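Local structure of probable manganase-dependent inorganic pyrophosphatase (Clostridium perfringens, 3L2B) at residues S69-K74 against V187-T192; L20-S25 against H49-L54; L26-N31 against L79-D84. The protein probably hydrolyses inorganic pyrophosphate as a family II, manganese-dependent enzyme, and its regulatory region binds the activator diadenosine tetraphosphate. All blocks are in the same frame, centred on the assembly; numbering follows the deposited sequence.

Contact 1. Residues S69-K74 against V187-T192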
# COMPACT_ATOMS: atom_id res chain seq x y z
N SER A 69 2.67 3.85 13.74
CA SER A 69 3.67 4.77 13.16
C SER A 69 5.07 4.32 13.57
O SER A 69 6.09 4.88 13.15
CB SER A 69 3.41 6.22 13.58
OG SER A 69 3.97 7.11 12.63
N ASN A 70 5.04 3.24 14.35
CA ASN A 70 6.15 2.60 15.02
C ASN A 70 6.57 1.27 14.32
O ASN A 70 7.37 0.49 14.83
CB ASN A 70 5.66 2.29 16.43
CG ASN A 70 6.74 2.24 17.44
OD1 ASN A 70 7.22 1.16 17.76
ND2 ASN A 70 7.13 3.41 17.98
N ILE A 71 6.02 1.03 13.13
CA ILE A 71 6.27 -0.27 12.44
C ILE A 71 7.76 -0.55 12.10
O ILE A 71 8.15 -1.72 11.98
CB ILE A 71 5.40 -0.51 11.13
CG1 ILE A 71 5.36 0.73 10.23
CG2 ILE A 71 4.00 -0.95 11.50
CD1 ILE A 71 6.69 1.36 9.98
N LEU A 72 8.57 0.50 11.94
CA LEU A 72 10.00 0.28 11.64
C LEU A 72 10.66 -0.40 12.85
O LEU A 72 11.50 -1.28 12.70
CB LEU A 72 10.73 1.58 11.22
CG LEU A 72 10.31 2.21 9.88
CD1 LEU A 72 11.17 3.43 9.53
CD2 LEU A 72 10.36 1.22 8.71
N ALA A 73 10.20 -0.03 14.05
CA ALA A 73 10.73 -0.58 15.30
C ALA A 73 10.24 -2.00 15.48
O ALA A 73 11.01 -2.94 15.73
CB ALA A 73 10.30 0.28 16.51
N LYS A 74 8.93 -2.15 15.33
CA LYS A 74 8.29 -3.45 15.56
C LYS A 74 8.81 -4.48 14.59
O LYS A 74 8.81 -5.68 14.89
CB LYS A 74 6.76 -3.34 15.44
CG LYS A 74 6.08 -2.64 16.63
CD LYS A 74 4.57 -2.97 16.68
CE LYS A 74 3.96 -2.80 18.09
NZ LYS A 74 4.29 -1.50 18.76
N VAL A 187 10.00 -8.97 4.80
CA VAL A 187 8.87 -9.84 4.53
C VAL A 187 8.44 -10.59 5.79
O VAL A 187 7.24 -10.86 5.96
CB VAL A 187 9.11 -10.82 3.33
CG1 VAL A 187 9.16 -10.03 1.99
CG2 VAL A 187 10.35 -11.61 3.53
N ASP A 188 9.38 -10.89 6.70
CA ASP A 188 9.03 -11.70 7.89
C ASP A 188 8.18 -10.95 8.89
O ASP A 188 7.58 -11.56 9.77
CB ASP A 188 10.25 -12.36 8.57
CG ASP A 188 11.10 -11.37 9.35
OD1 ASP A 188 11.91 -11.82 10.17
OD2 ASP A 188 11.02 -10.15 9.11
N TYR A 189 8.09 -9.63 8.75
CA TYR A 189 7.13 -8.90 9.58
C TYR A 189 5.72 -9.06 9.05
O TYR A 189 4.76 -8.99 9.80
CB TYR A 189 7.44 -7.42 9.63
CG TYR A 189 6.53 -6.64 10.57
CD1 TYR A 189 6.58 -6.85 11.94
CD2 TYR A 189 5.64 -5.68 10.09
CE1 TYR A 189 5.77 -6.10 12.82
CE2 TYR A 189 4.81 -4.94 10.96
CZ TYR A 189 4.88 -5.15 12.32
OH TYR A 189 4.08 -4.42 13.18
N VAL A 190 5.63 -9.31 7.76
CA VAL A 190 4.35 -9.20 7.01
C VAL A 190 3.76 -10.55 6.61
O VAL A 190 2.56 -10.73 6.52
CB VAL A 190 4.60 -8.33 5.75
CG1 VAL A 190 3.58 -8.61 4.65
CG2 VAL A 190 4.56 -6.88 6.14
N MET A 191 4.63 -11.51 6.41
CA MET A 191 4.27 -12.81 5.87
C MET A 191 3.33 -13.56 6.80
O MET A 191 3.31 -13.36 8.01
CB MET A 191 5.54 -13.65 5.63
CG MET A 191 6.17 -14.20 6.91
SD MET A 191 7.85 -14.85 6.71
CE MET A 191 8.13 -15.21 8.45
N THR A 192 2.55 -14.44 6.20
CA THR A 192 1.78 -15.43 6.97
C THR A 192 2.76 -16.40 7.65
O THR A 192 3.58 -17.02 6.99
CB THR A 192 0.81 -16.25 6.03
OG1 THR A 192 -0.02 -15.35 5.27
CG2 THR A 192 -0.07 -17.21 6.85
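Tyr189 reaches Ile71 and Lys74 because its CG stands trans to the backbone N (chi1 -175°), a setting that sends the phenol straight out from helix 187-190. Lys74 in turn has CG opposite its own carbonyl carbon (chi1 -74°); CB faces the tyrosine while the chain beyond runs on, bends at its last torsion and takes the ammonium group away. The phenol oxygen therefore ends among aliphatic carbons. Tyr189 OH lies 3.7 Å from Lys74 CB, and Lys74 CD is 3.8 Å from the same oxygen. Ile71 contributes its CG2 branch, which comes within 4.1 Å of Tyr189 CE2, the two side chains meeting at about a right angle. The backbone joins in as well: Lys74 O approaches the ring at a slant, 3.7 Å from Tyr189 CE1.

Ser75 also touches the tyrosine, and Lys74 NZ makes a long, weak ion pair with Asp68. On another face of helix 187-190, Val187 and Val190 pack on Leu26 of helix 26-35. The two short helices are far apart in sequence, and the chain between them builds the five-stranded mixed sheet of the DRTGG domain before returning to the CBS region. One aromatic side chain spans the gap, so between the two segments the chemistry is van der Waals contact around a phenol, without a directional polar bond.

Contact 2. Residues L20-S25 against H49-L54. With B4P (bis(adenosine)-5'-tetraphosphate), chain C.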
# COMPACT_ATOMS: atom_id res chain seq x y z
N LEU A 20 12.30 -16.57 -0.55
CA LEU A 20 12.84 -15.31 -0.06
C LEU A 20 13.51 -15.48 1.30
O LEU A 20 13.03 -16.20 2.18
CB LEU A 20 11.71 -14.29 0.09
CG LEU A 20 11.02 -13.90 -1.21
CD1 LEU A 20 9.93 -12.91 -0.93
CD2 LEU A 20 12.03 -13.32 -2.22
N ALA A 21 14.61 -14.77 1.47
CA ALA A 21 15.23 -14.57 2.78
C ALA A 21 14.29 -13.69 3.59
O ALA A 21 13.59 -12.87 3.02
CB ALA A 21 16.62 -13.92 2.66
N PRO A 22 14.24 -13.86 4.91
CA PRO A 22 13.21 -13.16 5.71
C PRO A 22 13.38 -11.64 5.84
O PRO A 22 12.40 -10.91 6.18
CB PRO A 22 13.32 -13.81 7.10
CG PRO A 22 14.69 -14.48 7.15
CD PRO A 22 15.12 -14.73 5.73
N GLU A 23 14.59 -11.18 5.60
CA GLU A 23 14.97 -9.78 5.81
C GLU A 23 14.74 -8.96 4.55
O GLU A 23 14.85 -7.74 4.55
CB GLU A 23 16.43 -9.65 6.27
CG GLU A 23 17.49 -9.94 5.19
CD GLU A 23 17.94 -11.41 5.11
OE1 GLU A 23 17.49 -12.26 5.93
OE2 GLU A 23 18.78 -11.69 4.22
N VAL A 24 14.43 -9.66 3.47
CA VAL A 24 14.22 -9.04 2.16
C VAL A 24 13.03 -8.07 2.23
O VAL A 24 12.03 -8.35 2.88
CB VAL A 24 13.94 -10.13 1.09
CG1 VAL A 24 13.26 -9.52 -0.08
CG2 VAL A 24 15.25 -10.85 0.68
N SER A 25 13.17 -6.91 1.61
CA SER A 25 12.12 -5.85 1.66
C SER A 25 10.87 -6.23 0.87
O SER A 25 10.95 -6.99 -0.10
CB SER A 25 12.62 -4.53 1.08
OG SER A 25 12.77 -4.66 -0.31
N HIS A 49 15.07 -23.66 5.70
CA HIS A 49 13.87 -24.12 6.40
C HIS A 49 12.75 -23.06 6.20
O HIS A 49 13.04 -21.87 6.05
CB HIS A 49 14.16 -24.36 7.90
CG HIS A 49 15.02 -25.57 8.16
ND1 HIS A 49 15.07 -26.20 9.39
CD2 HIS A 49 15.84 -26.28 7.34
CE1 HIS A 49 15.88 -27.24 9.31
NE2 HIS A 49 16.35 -27.32 8.08
N LEU A 50 11.50 -23.51 6.20
CA LEU A 50 10.34 -22.65 5.94
C LEU A 50 10.02 -21.76 7.15
O LEU A 50 9.85 -22.23 8.25
CB LEU A 50 9.09 -23.47 5.52
CG LEU A 50 7.86 -22.70 4.97
CD1 LEU A 50 8.15 -21.91 3.69
CD2 LEU A 50 6.71 -23.67 4.74
N LEU A 51 9.97 -20.47 6.93
CA LEU A 51 9.55 -19.57 8.01
C LEU A 51 8.10 -19.08 7.82
O LEU A 51 7.38 -18.82 8.77
CB LEU A 51 10.47 -18.37 8.09
CG LEU A 51 11.89 -18.60 8.59
CD1 LEU A 51 12.63 -17.26 8.49
CD2 LEU A 51 11.94 -19.18 10.04
N GLY A 52 7.70 -18.98 6.56
CA GLY A 52 6.35 -18.50 6.21
C GLY A 52 6.12 -18.30 4.73
O GLY A 52 6.84 -18.83 3.87
N MET A 53 5.11 -17.49 4.44
CA MET A 53 4.68 -17.21 3.06
C MET A 53 4.18 -15.77 2.87
O MET A 53 3.48 -15.21 3.72
CB MET A 53 3.59 -18.19 2.66
CG MET A 53 3.13 -18.02 1.22
SD MET A 53 1.50 -18.78 0.94
CE MET A 53 1.95 -20.28 0.05
N LEU A 54 4.60 -15.20 1.75
CA LEU A 54 4.21 -13.86 1.33
C LEU A 54 3.17 -13.89 0.19
O LEU A 54 3.37 -14.52 -0.84
CB LEU A 54 5.43 -13.07 0.87
CG LEU A 54 5.09 -11.57 0.78
CD1 LEU A 54 4.89 -10.98 2.17
CD2 LEU A 54 6.13 -10.80 -0.05
PA B4P C . -5.73 -18.33 -1.88
O1A B4P C . -7.07 -18.72 -1.45
O2A B4P C . -4.75 -19.54 -2.23
O3A B4P C . -5.95 -17.28 -3.05
PB B4P C . -4.93 -16.83 -4.19
O1B B4P C . -4.71 -17.91 -5.17
O2B B4P C . -3.60 -16.24 -3.55
O3B B4P C . -5.79 -15.63 -4.81
PG B4P C . -6.87 -15.85 -5.98
O1G B4P C . -7.64 -17.07 -5.67
O2G B4P C . -7.73 -14.55 -6.26
O3G B4P C . -5.96 -16.02 -7.29
PD B4P C . -6.66 -16.09 -8.74
O1D B4P C . -5.82 -16.88 -9.65
O2D B4P C . -8.17 -16.64 -8.60
O5E B4P C . -5.05 -17.56 -0.65
C5E B4P C . -5.51 -16.25 -0.30
C4E B4P C . -4.52 -15.69 0.72
O4E B4P C . -4.36 -16.62 1.78
C3E B4P C . -3.14 -15.54 0.12
O3E B4P C . -2.95 -14.20 -0.26
C2E B4P C . -2.18 -15.98 1.18
O2E B4P C . -1.77 -14.88 1.97
C1E B4P C . -2.97 -16.92 2.05
N9A B4P C . -2.52 -18.30 1.72
C8A B4P C . -2.37 -18.82 0.48
N7A B4P C . -1.92 -20.11 0.53
C5A B4P C . -1.79 -20.44 1.82
C6A B4P C . -1.37 -21.62 2.58
N6A B4P C . -1.01 -22.75 1.95
N1A B4P C . -1.35 -21.55 3.93
C2A B4P C . -1.72 -20.43 4.57
N3A B4P C . -2.10 -19.32 3.94
C4A B4P C . -2.16 -19.24 2.60
O5F B4P C . -6.66 -14.56 -9.14
C5F B4P C . -5.42 -13.87 -9.23
C4F B4P C . -5.71 -12.44 -9.60
O4F B4P C . -6.25 -12.40 -10.92
C3F B4P C . -6.72 -11.83 -8.66
O3F B4P C . -6.07 -11.04 -7.66
C2F B4P C . -7.59 -10.99 -9.57
O2F B4P C . -7.02 -9.69 -9.58
C1F B4P C . -7.47 -11.65 -10.94
N9B B4P C . -8.69 -12.47 -11.14
C8B B4P C . -9.31 -13.25 -10.23
N7B B4P C . -10.42 -13.81 -10.77
C5B B4P C . -10.53 -13.38 -12.04
C6B B4P C . -11.47 -13.59 -13.15
N6B B4P C . -12.55 -14.39 -13.01
N1B B4P C . -11.22 -12.96 -14.30
C2B B4P C . -10.16 -12.16 -14.46
N3B B4P C . -9.27 -11.91 -13.49
C4B B4P C . -9.40 -12.49 -12.27
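Pro22 and Leu51 make the closer of the two touches here, yet they sit on the more open side of the contact. Leu51 CD1 comes obliquely against the CB-CG side of the proline ring, 3.7 Å from Pro22 CG and 3.8 Å from Pro22 CB. Both residues are partly exposed, and Met191 also packs against Leu51. Pro22 lies in a type I turn from Ala21 to Val24, its CB pointing to the strand and its backbone bonded to Asp188.

At the other end Leu20 and Leu54 are buried. Their methyls barely meet, with Leu20 CD1 4.4 Å from Leu54 CD2, but Ala29 of helix 26-35 and Ile41 of strand 40-44 press on both leucines and make this the densely packed part. Strand 50-55 pairs antiparallel with 40-44, as in the CBS motif, and carries a classic beta bulge: Leu51 and Gly52 both face Val43. The extra residue lets Leu51 and Leu54, three positions apart, both point toward segment 20-25.

Met53 reaches the ligand: extended at chi1 (-177°) and chi2, it puts SD 3.7 Å from N7A of the diadenosine tetraphosphate, over the adenine face at its N7A-C5A side, and the chi3 bend (-104°) lays CE there as well.

Contact 3. Residues L26-N31 against L79-D84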
# COMPACT_ATOMS: atom_id res chain seq x y z
N LEU A 26 9.74 -5.65 1.26
CA LEU A 26 8.47 -5.83 0.51
C LEU A 26 8.60 -5.41 -0.92
O LEU A 26 8.00 -6.02 -1.82
CB LEU A 26 7.35 -5.03 1.12
CG LEU A 26 6.89 -5.48 2.50
CD1 LEU A 26 5.62 -4.68 2.91
CD2 LEU A 26 6.67 -6.97 2.54
N LYS A 27 9.41 -4.39 -1.14
CA LYS A 27 9.63 -3.88 -2.50
C LYS A 27 10.29 -4.94 -3.38
O LYS A 27 9.88 -5.19 -4.52
CB LYS A 27 10.54 -2.66 -2.47
CG LYS A 27 10.62 -1.91 -3.79
CD LYS A 27 12.04 -1.45 -4.08
CE LYS A 27 12.10 -0.47 -5.25
NZ LYS A 27 13.51 -0.21 -5.72
N MET A 28 11.38 -5.49 -2.86
CA MET A 28 12.16 -6.52 -3.58
C MET A 28 11.35 -7.77 -3.75
O MET A 28 11.49 -8.47 -4.74
CB MET A 28 13.46 -6.87 -2.84
CG MET A 28 14.59 -5.82 -2.94
SD MET A 28 16.16 -6.36 -2.14
CE MET A 28 15.82 -6.13 -0.37
N ALA A 29 10.53 -8.07 -2.75
CA ALA A 29 9.74 -9.30 -2.77
C ALA A 29 8.76 -9.18 -3.94
O ALA A 29 8.63 -10.08 -4.76
CB ALA A 29 9.00 -9.53 -1.43
N TRP A 30 8.13 -8.02 -4.03
CA TRP A 30 7.09 -7.81 -5.03
C TRP A 30 7.63 -7.79 -6.45
O TRP A 30 6.99 -8.31 -7.36
CB TRP A 30 6.29 -6.53 -4.72
CG TRP A 30 5.46 -6.06 -5.85
CD1 TRP A 30 5.72 -5.01 -6.65
CD2 TRP A 30 4.24 -6.65 -6.33
NE1 TRP A 30 4.74 -4.88 -7.59
CE2 TRP A 30 3.82 -5.86 -7.42
CE3 TRP A 30 3.46 -7.74 -5.94
CZ2 TRP A 30 2.63 -6.13 -8.13
CZ3 TRP A 30 2.30 -8.01 -6.65
CH2 TRP A 30 1.90 -7.21 -7.73
N ASN A 31 8.82 -7.24 -6.62
CA ASN A 31 9.48 -7.26 -7.94
C ASN A 31 9.77 -8.69 -8.42
O ASN A 31 9.60 -9.03 -9.59
CB ASN A 31 10.78 -6.46 -7.94
CG ASN A 31 10.55 -4.97 -7.83
OD1 ASN A 31 9.43 -4.49 -8.04
ND2 ASN A 31 11.59 -4.23 -7.48
N LEU A 79 18.51 -0.76 7.89
CA LEU A 79 18.93 0.44 7.17
C LEU A 79 19.09 0.14 5.68
O LEU A 79 18.73 0.95 4.84
CB LEU A 79 20.25 0.98 7.71
CG LEU A 79 20.66 2.29 7.03
CD1 LEU A 79 19.53 3.40 7.16
CD2 LEU A 79 21.99 2.75 7.59
N ASP A 80 19.64 -1.01 5.37
CA ASP A 80 19.79 -1.43 3.95
C ASP A 80 18.46 -1.39 3.17
O ASP A 80 18.38 -0.93 2.02
CB ASP A 80 20.37 -2.85 3.87
CG ASP A 80 21.86 -2.89 4.21
OD1 ASP A 80 22.56 -1.93 3.83
OD2 ASP A 80 22.31 -3.84 4.87
N ASN A 81 17.43 -1.92 3.81
CA ASN A 81 16.11 -2.01 3.18
C ASN A 81 15.56 -0.63 2.87
O ASN A 81 15.07 -0.37 1.75
CB ASN A 81 15.15 -2.82 4.04
CG ASN A 81 15.33 -4.30 3.85
OD1 ASN A 81 16.38 -4.74 3.40
ND2 ASN A 81 14.31 -5.08 4.16
N ILE A 82 15.70 0.25 3.86
CA ILE A 82 15.26 1.63 3.74
C ILE A 82 16.08 2.32 2.66
O ILE A 82 15.52 3.01 1.79
CB ILE A 82 15.40 2.41 5.07
CG1 ILE A 82 14.42 1.88 6.11
CG2 ILE A 82 15.10 3.87 4.86
CD1 ILE A 82 14.74 2.30 7.57
N LEU A 83 17.39 2.10 2.67
CA LEU A 83 18.25 2.72 1.63
C LEU A 83 17.79 2.30 0.24
O LEU A 83 17.68 3.13 -0.64
CB LEU A 83 19.74 2.36 1.80
CG LEU A 83 20.50 3.11 2.89
CD1 LEU A 83 21.93 2.51 3.05
CD2 LEU A 83 20.56 4.61 2.61
N ASP A 84 17.52 1.01 0.06
CA ASP A 84 17.12 0.49 -1.26
C ASP A 84 15.78 1.07 -1.69
O ASP A 84 15.62 1.50 -2.82
CB ASP A 84 16.96 -1.03 -1.24
CG ASP A 84 16.49 -1.60 -2.59
OD1 ASP A 84 17.32 -1.68 -3.51
OD2 ASP A 84 15.29 -1.94 -2.76
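Lys27 and Met28 approach Asp84 together, and the carboxylate oxygen OD2 is what both of them meet. Asp84 holds CG trans to its backbone N, which carries the carboxylate out from helix 79-85 toward the neighbouring helix. Lys27 has the same first setting, but its chain is skewed at chi2 (-140°) before running out straight. Its methylenes therefore come closer than its charge: Lys27 CD is 3.5 Å from Asp84 OD2, whereas NZ stands 3.9 Å from that oxygen, a long salt bridge.

Met28 leans the other way at chi1 and passes CG 3.9 Å from Asp84 OD2. A bend at its thioether (chi3 -77°) then turns the methyl toward Asn81, where Met28 CE lies 4.1 Å from OD1 and the two side chains cross at about a right angle. The amide nitrogen of Asn81 is bonded to Glu23 and Ser184.

The short helical segments approach to 10.6 Å between axes, with 63° between their directions. Aliphatic lysine and methionine carbons around a carboxylate, with one long salt bridge, join the first helix of the CBS motif to helix 79-85, which packs on strand 166-169 of the DRTGG sheet.

In the fold
The three contacts form a rough triangle, each centre about 13 Å from the other two. Contact 1 is tied to contact 2 by two probable backbone hydrogen bonds, Val187 N to Val24 O at 2.9 Å and Thr192 N to Met53 O at 2.8 Å. The second lies at the ligand pocket, since Thr192 and Met53 both touch the diadenosine tetraphosphate. Ala29 of contact 3 packs against contact 2, its CB 3.4 Å from Leu54 CD2, and Val187 CG1 of contact 1 reaches that same CB at 3.5 Å. The 79-84 helix joins the loop of contact 2 through a probable hydrogen bond, Asn81 ND2 to Glu23 O at 2.7 Å. A connected path thus runs from the nucleotide to the DRTGG side.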